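Local coordinates for PF04016 domain protein (Desulfitobacterium hafniense, PDB 3L5O) that is of unknown function but combines enolase-like and Rossmann-like folds and may take part in heavy-metal chelation, at residues G115-S119 and Q264-I268. Numbering follows the deposited sequence.
Sequences GVIFS and QKVTI. With EDO (1,2-ethanediol), chain G.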
loop_
_atom_site.group_PDB
_atom_site.type_symbol
_atom_site.label_atom_id
_atom_site.label_comp_id
_atom_site.label_asym_id
_atom_site.label_seq_id
_atom_site.Cartn_x
_atom_site.Cartn_y
_atom_site.Cartn_z
ATOM N N GLY A 115 16.795 6.130 1.684
ATOM C CA GLY A 115 17.513 5.014 1.073
ATOM C C GLY A 115 16.791 4.238 -0.018
ATOM O O GLY A 115 17.108 3.070 -0.263
ATOM N N VAL A 116 15.824 4.875 -0.676
ATOM C CA VAL A 116 15.135 4.286 -1.818
ATOM C C VAL A 116 15.861 4.698 -3.095
ATOM O O VAL A 116 16.165 5.883 -3.285
ATOM C CB VAL A 116 13.669 4.758 -1.895
ATOM C CG1 VAL A 116 12.996 4.267 -3.176
ATOM C CG2 VAL A 116 12.890 4.297 -0.666
ATOM N N ILE A 117 16.131 3.724 -3.967
ATOM C CA ILE A 117 16.863 3.983 -5.213
ATOM C C ILE A 117 15.958 3.824 -6.444
ATOM O O ILE A 117 15.175 2.869 -6.543
ATOM C CB ILE A 117 18.123 3.077 -5.320
ATOM C CG1 ILE A 117 19.018 3.218 -4.077
ATOM C CG2 ILE A 117 18.922 3.420 -6.576
ATOM C CD1 ILE A 117 19.577 4.627 -3.839
ATOM N N PHE A 118 16.070 4.781 -7.365
ATOM C CA PHE A 118 15.267 4.810 -8.593
ATOM C C PHE A 118 15.805 5.858 -9.588
ATOM O O PHE A 118 16.582 6.738 -9.218
ATOM C CB PHE A 118 13.783 5.085 -8.276
ATOM C CG PHE A 118 13.524 6.455 -7.701
ATOM C CD1 PHE A 118 13.800 6.724 -6.361
ATOM C CD2 PHE A 118 13.017 7.478 -8.503
ATOM C CE1 PHE A 118 13.577 7.988 -5.831
ATOM C CE2 PHE A 118 12.793 8.743 -7.981
ATOM C CZ PHE A 118 13.070 8.999 -6.643
ATOM N N SER A 119 15.377 5.744 -10.846
ATOM C CA SER A 119 15.800 6.640 -11.929
ATOM C C SER A 119 14.799 7.778 -12.183
ATOM O O SER A 119 13.598 7.643 -11.920
ATOM C CB SER A 119 15.994 5.841 -13.225
ATOM O OG SER A 119 16.036 6.698 -14.355
ATOM N N GLN A 264 6.914 4.503 -11.699
ATOM C CA GLN A 264 7.860 3.398 -11.676
ATOM C C GLN A 264 7.662 2.596 -10.389
ATOM O O GLN A 264 7.473 3.177 -9.333
ATOM C CB GLN A 264 9.262 4.011 -11.702
ATOM C CG GLN A 264 10.454 3.088 -11.468
ATOM C CD GLN A 264 11.784 3.842 -11.589
ATOM O OE1 GLN A 264 11.808 5.080 -11.593
ATOM N NE2 GLN A 264 12.887 3.098 -11.690
ATOM N N LYS A 265 7.708 1.272 -10.473
ATOM C CA LYS A 265 7.687 0.430 -9.287
ATOM C C LYS A 265 9.024 0.551 -8.549
ATOM O O LYS A 265 10.075 0.661 -9.182
ATOM C CB LYS A 265 7.448 -1.040 -9.659
ATOM C CG LYS A 265 6.086 -1.318 -10.324
ATOM C CD LYS A 265 5.917 -2.779 -10.690
ATOM C CE LYS A 265 4.466 -3.106 -11.018
ATOM N NZ LYS A 265 4.260 -4.500 -11.498
ATOM N N VAL A 266 8.973 0.516 -7.220
ATOM C CA VAL A 266 10.166 0.561 -6.384
ATOM C C VAL A 266 10.020 -0.360 -5.155
ATOM O O VAL A 266 8.966 -0.427 -4.527
ATOM C CB VAL A 266 10.475 2.011 -5.907
ATOM C CG1 VAL A 266 10.545 2.984 -7.070
ATOM C CG2 VAL A 266 9.440 2.486 -4.954
ATOM N N THR A 267 11.104 -1.024 -4.793
ATOM C CA THR A 267 11.107 -1.978 -3.690
ATOM C C THR A 267 12.236 -1.644 -2.707
ATOM O O THR A 267 13.372 -1.435 -3.131
ATOM C CB THR A 267 11.290 -3.403 -4.260
ATOM O OG1 THR A 267 10.118 -3.792 -4.992
ATOM C CG2 THR A 267 11.416 -4.441 -3.147
ATOM N N ILE A 268 11.936 -1.545 -1.414
ATOM C CA ILE A 268 12.996 -1.510 -0.408
ATOM C C ILE A 268 12.918 -2.722 0.505
ATOM O O ILE A 268 11.834 -3.175 0.860
ATOM C CB ILE A 268 13.035 -0.180 0.401
ATOM C CG1 ILE A 268 11.642 0.290 0.819
ATOM C CG2 ILE A 268 13.690 0.900 -0.430
ATOM C CD1 ILE A 268 11.675 1.576 1.639
HETATM C C1 EDO G . 3.340 -6.166 -8.095
HETATM O O1 EDO G . 4.351 -5.777 -9.001
HETATM C C2 EDO G . 2.070 -5.398 -8.378
HETATM O O2 EDO G . 1.139 -6.261 -9.002
#
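Val116 meets Ile268 through methyl groups, and this apolar pairing illustrates how a loop can be packed against the edge strand of a sheet by its side chains. Val116 CG2 presses on Ile268 CG2 at 3.5 Å, tighter than usual for two carbons, and the two side chains cross nearly at right angles. With CG1 of Val116 anti to the backbone N (chi1 174°), CG2 is left to meet both CG2 and CD1 of Ile268, while CG1 approaches Val266 CB at 4.3 Å. Phe118 adds its CB, 4.0 Å from Val266 CG1; its ring turns off toward helix 108-113, where Arg112 makes a cation-pi contact with it.

The polar part belongs to Gln264, whose extended chain carries its amide group to the backbone of Ser119 and the CB of Phe118, the amide plane standing 81° from the Phe118 ring. Shortened to an alanine, Gln264 would lose its amide, which is likely to leave a gap beside Phe118 CB and the Ser119 backbone. On the strand's other side, Lys265 NZ donates a hydrogen bond to O1 of an ethanediol, 2.8 Å away, probably from the crystallisation liquor.

Gly115 ends helix 108-113 as the C' residue of a Schellman motif, and the extended residues after it run roughly antiparallel to strand 263-269, an outermost strand of the mixed Rossmann-like sheet, which hydrogen-bonds through its backbone to strand 235-241.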